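Local coordinates for DUF5642 domain-containing protein (Mycobacterium smegmatis, PDB 4TMD) that is of unknown function but probably matures as a lipoprotein and belongs to a family grouped with the Mog1p/PsbP-like proteins, at residues A164-L169 and A175-E180. Sequence-based numbering, arbitrary orientation.
Sequences ANPLVL and AKVDTE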
loop_
_atom_site.group_PDB
_atom_site.type_symbol
_atom_site.label_atom_id
_atom_site.label_comp_id
_atom_site.label_asym_id
_atom_site.label_seq_id
_atom_site.Cartn_x
_atom_site.Cartn_y
_atom_site.Cartn_z
ATOM N N ALA A 164 -2.130 -5.515 -0.733
ATOM C CA ALA A 164 -2.639 -6.874 -0.915
ATOM C C ALA A 164 -1.558 -7.880 -0.547
ATOM O O ALA A 164 -0.432 -7.760 -1.017
ATOM C CB ALA A 164 -3.088 -7.093 -2.343
ATOM N N ASN A 165 -1.893 -8.869 0.279
ATOM C CA ASN A 165 -0.909 -9.881 0.689
ATOM C C ASN A 165 -1.563 -11.262 0.822
ATOM O O ASN A 165 -2.754 -11.350 1.104
ATOM C CB ASN A 165 -0.248 -9.467 2.009
ATOM C CG ASN A 165 -1.205 -9.531 3.178
ATOM O OD1 ASN A 165 -1.882 -8.564 3.491
ATOM N ND2 ASN A 165 -1.285 -10.685 3.815
ATOM N N PRO A 166 -0.789 -12.343 0.610
ATOM C CA PRO A 166 -1.334 -13.684 0.867
ATOM C C PRO A 166 -1.668 -13.838 2.347
ATOM O O PRO A 166 -0.904 -13.339 3.180
ATOM C CB PRO A 166 -0.185 -14.632 0.479
ATOM C CG PRO A 166 0.863 -13.784 -0.171
ATOM C CD PRO A 166 0.657 -12.381 0.332
ATOM N N LEU A 167 -2.785 -14.480 2.676
ATOM C CA LEU A 167 -3.012 -14.890 4.053
ATOM C C LEU A 167 -2.023 -16.021 4.337
ATOM O O LEU A 167 -1.960 -17.001 3.591
ATOM C CB LEU A 167 -4.439 -15.368 4.283
ATOM C CG LEU A 167 -5.584 -14.364 4.175
ATOM C CD1 LEU A 167 -6.930 -15.081 4.237
ATOM C CD2 LEU A 167 -5.491 -13.319 5.280
ATOM N N VAL A 168 -1.223 -15.859 5.379
ATOM C CA VAL A 168 -0.325 -16.912 5.825
ATOM C C VAL A 168 -0.898 -17.476 7.105
ATOM O O VAL A 168 -0.794 -16.867 8.176
ATOM C CB VAL A 168 1.108 -16.398 6.045
ATOM C CG1 VAL A 168 1.985 -17.509 6.631
ATOM C CG2 VAL A 168 1.692 -15.876 4.731
ATOM N N LEU A 169 -1.561 -18.616 6.974
ATOM C CA LEU A 169 -2.255 -19.201 8.101
ATOM C C LEU A 169 -1.532 -20.481 8.507
ATOM O O LEU A 169 -0.985 -21.166 7.640
ATOM C CB LEU A 169 -3.714 -19.480 7.754
ATOM C CG LEU A 169 -4.502 -18.264 7.253
ATOM C CD1 LEU A 169 -5.979 -18.608 7.078
ATOM C CD2 LEU A 169 -4.334 -17.061 8.178
ATOM N N ALA A 175 -1.792 -18.801 -1.098
ATOM C CA ALA A 175 -2.412 -18.464 -2.361
ATOM C C ALA A 175 -1.619 -17.356 -3.021
ATOM O O ALA A 175 -0.900 -16.610 -2.349
ATOM C CB ALA A 175 -3.866 -18.040 -2.161
ATOM N N LYS A 176 -1.755 -17.261 -4.336
ATOM C CA LYS A 176 -1.219 -16.154 -5.111
ATOM C C LYS A 176 -2.038 -14.894 -4.827
ATOM O O LYS A 176 -3.249 -14.980 -4.636
ATOM C CB LYS A 176 -1.273 -16.496 -6.594
ATOM C CG LYS A 176 -0.320 -15.729 -7.469
ATOM C CD LYS A 176 -0.432 -16.195 -8.919
ATOM C CE LYS A 176 0.638 -15.528 -9.790
ATOM N NZ LYS A 176 1.787 -16.432 -10.125
ATOM N N VAL A 177 -1.386 -13.733 -4.805
ATOM C CA VAL A 177 -2.098 -12.463 -4.670
ATOM C C VAL A 177 -2.879 -12.111 -5.944
ATOM O O VAL A 177 -2.324 -12.163 -7.041
ATOM C CB VAL A 177 -1.124 -11.301 -4.357
ATOM C CG1 VAL A 177 -1.884 -9.979 -4.269
ATOM C CG2 VAL A 177 -0.355 -11.567 -3.068
ATOM N N ASP A 178 -4.153 -11.743 -5.789
ATOM C CA ASP A 178 -4.976 -11.223 -6.893
ATOM C C ASP A 178 -4.640 -9.736 -7.116
ATOM O O ASP A 178 -5.329 -8.857 -6.596
ATOM C CB ASP A 178 -6.472 -11.396 -6.577
ATOM C CG ASP A 178 -7.375 -11.122 -7.771
ATOM O OD1 ASP A 178 -6.933 -10.474 -8.749
ATOM O OD2 ASP A 178 -8.549 -11.561 -7.724
ATOM N N THR A 179 -3.580 -9.463 -7.877
ATOM C CA THR A 179 -3.136 -8.088 -8.119
ATOM C C THR A 179 -4.103 -7.335 -9.013
ATOM O O THR A 179 -4.186 -6.113 -8.964
ATOM C CB THR A 179 -1.741 -8.038 -8.770
ATOM O OG1 THR A 179 -1.787 -8.692 -10.040
ATOM C CG2 THR A 179 -0.683 -8.721 -7.875
ATOM N N GLU A 180 -4.812 -8.066 -9.861
ATOM C CA GLU A 180 -5.844 -7.458 -10.685
ATOM C C GLU A 180 -6.903 -6.804 -9.789
ATOM O O GLU A 180 -7.279 -5.654 -9.987
ATOM C CB GLU A 180 -6.482 -8.506 -11.606
ATOM C CG GLU A 180 -7.516 -7.928 -12.551
ATOM C CD GLU A 180 -8.167 -8.990 -13.417
ATOM O OE1 GLU A 180 -8.549 -10.057 -12.879
ATOM O OE2 GLU A 180 -8.292 -8.756 -14.634
HETATM O O HOH W 1 -2.936 -17.407 1.341
#
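Val177 packs its two methyls against the end of strand 158-166, CG1 on Ala164 and CG2 on Pro166. Its CG1 comes up against the CB of Ala164 at 3.7 Å, while CG2 reaches CD of the Pro166 ring at 3.6 Å and also lies close to the ring's CG. The torsion explains the split: with CG1 anti to the backbone N (chi1 178°) and CG2 anti to the carbonyl carbon, CG1 points back to Ala164 and CG2 lies over the Asn165-Pro166 peptide as well as the proline ring, within 4.1 Å of C of Asn165. This is the close-packed part; the side-chain contacts here are apolar, and no direct hydrogen bond links the two segments. Tyr149 of strand 145-155 also touches Val177, and Phe81 of strand 79-88 touches Ala164, so the patch continues onto both neighbouring strands of the antiparallel sheet. In the fold, this is where strand 158-166 runs out and a loop brings the chain back over the sheet to start the C-terminal helix 179-194. Asp178 is the N-cap of that helix, OD1 accepting from the backbone N of Arg181, and Asn79 holds the approach by bonding O of Lys176 and N of Asp178. Toward Ala175 the fit slackens. CB of Pro166 still approaches O of Ala175 at 3.5 Å, but beyond it a water takes over, donating to O of Leu167 and accepting from N of Ala175 at 3.0 Å. On the strand's other side Asn165 turns away from Val177 and folds back on its own chain: ND2 donates to O of Pro166 at 2.8 Å, rather bent at 138° and approaching from above the carbonyl plane.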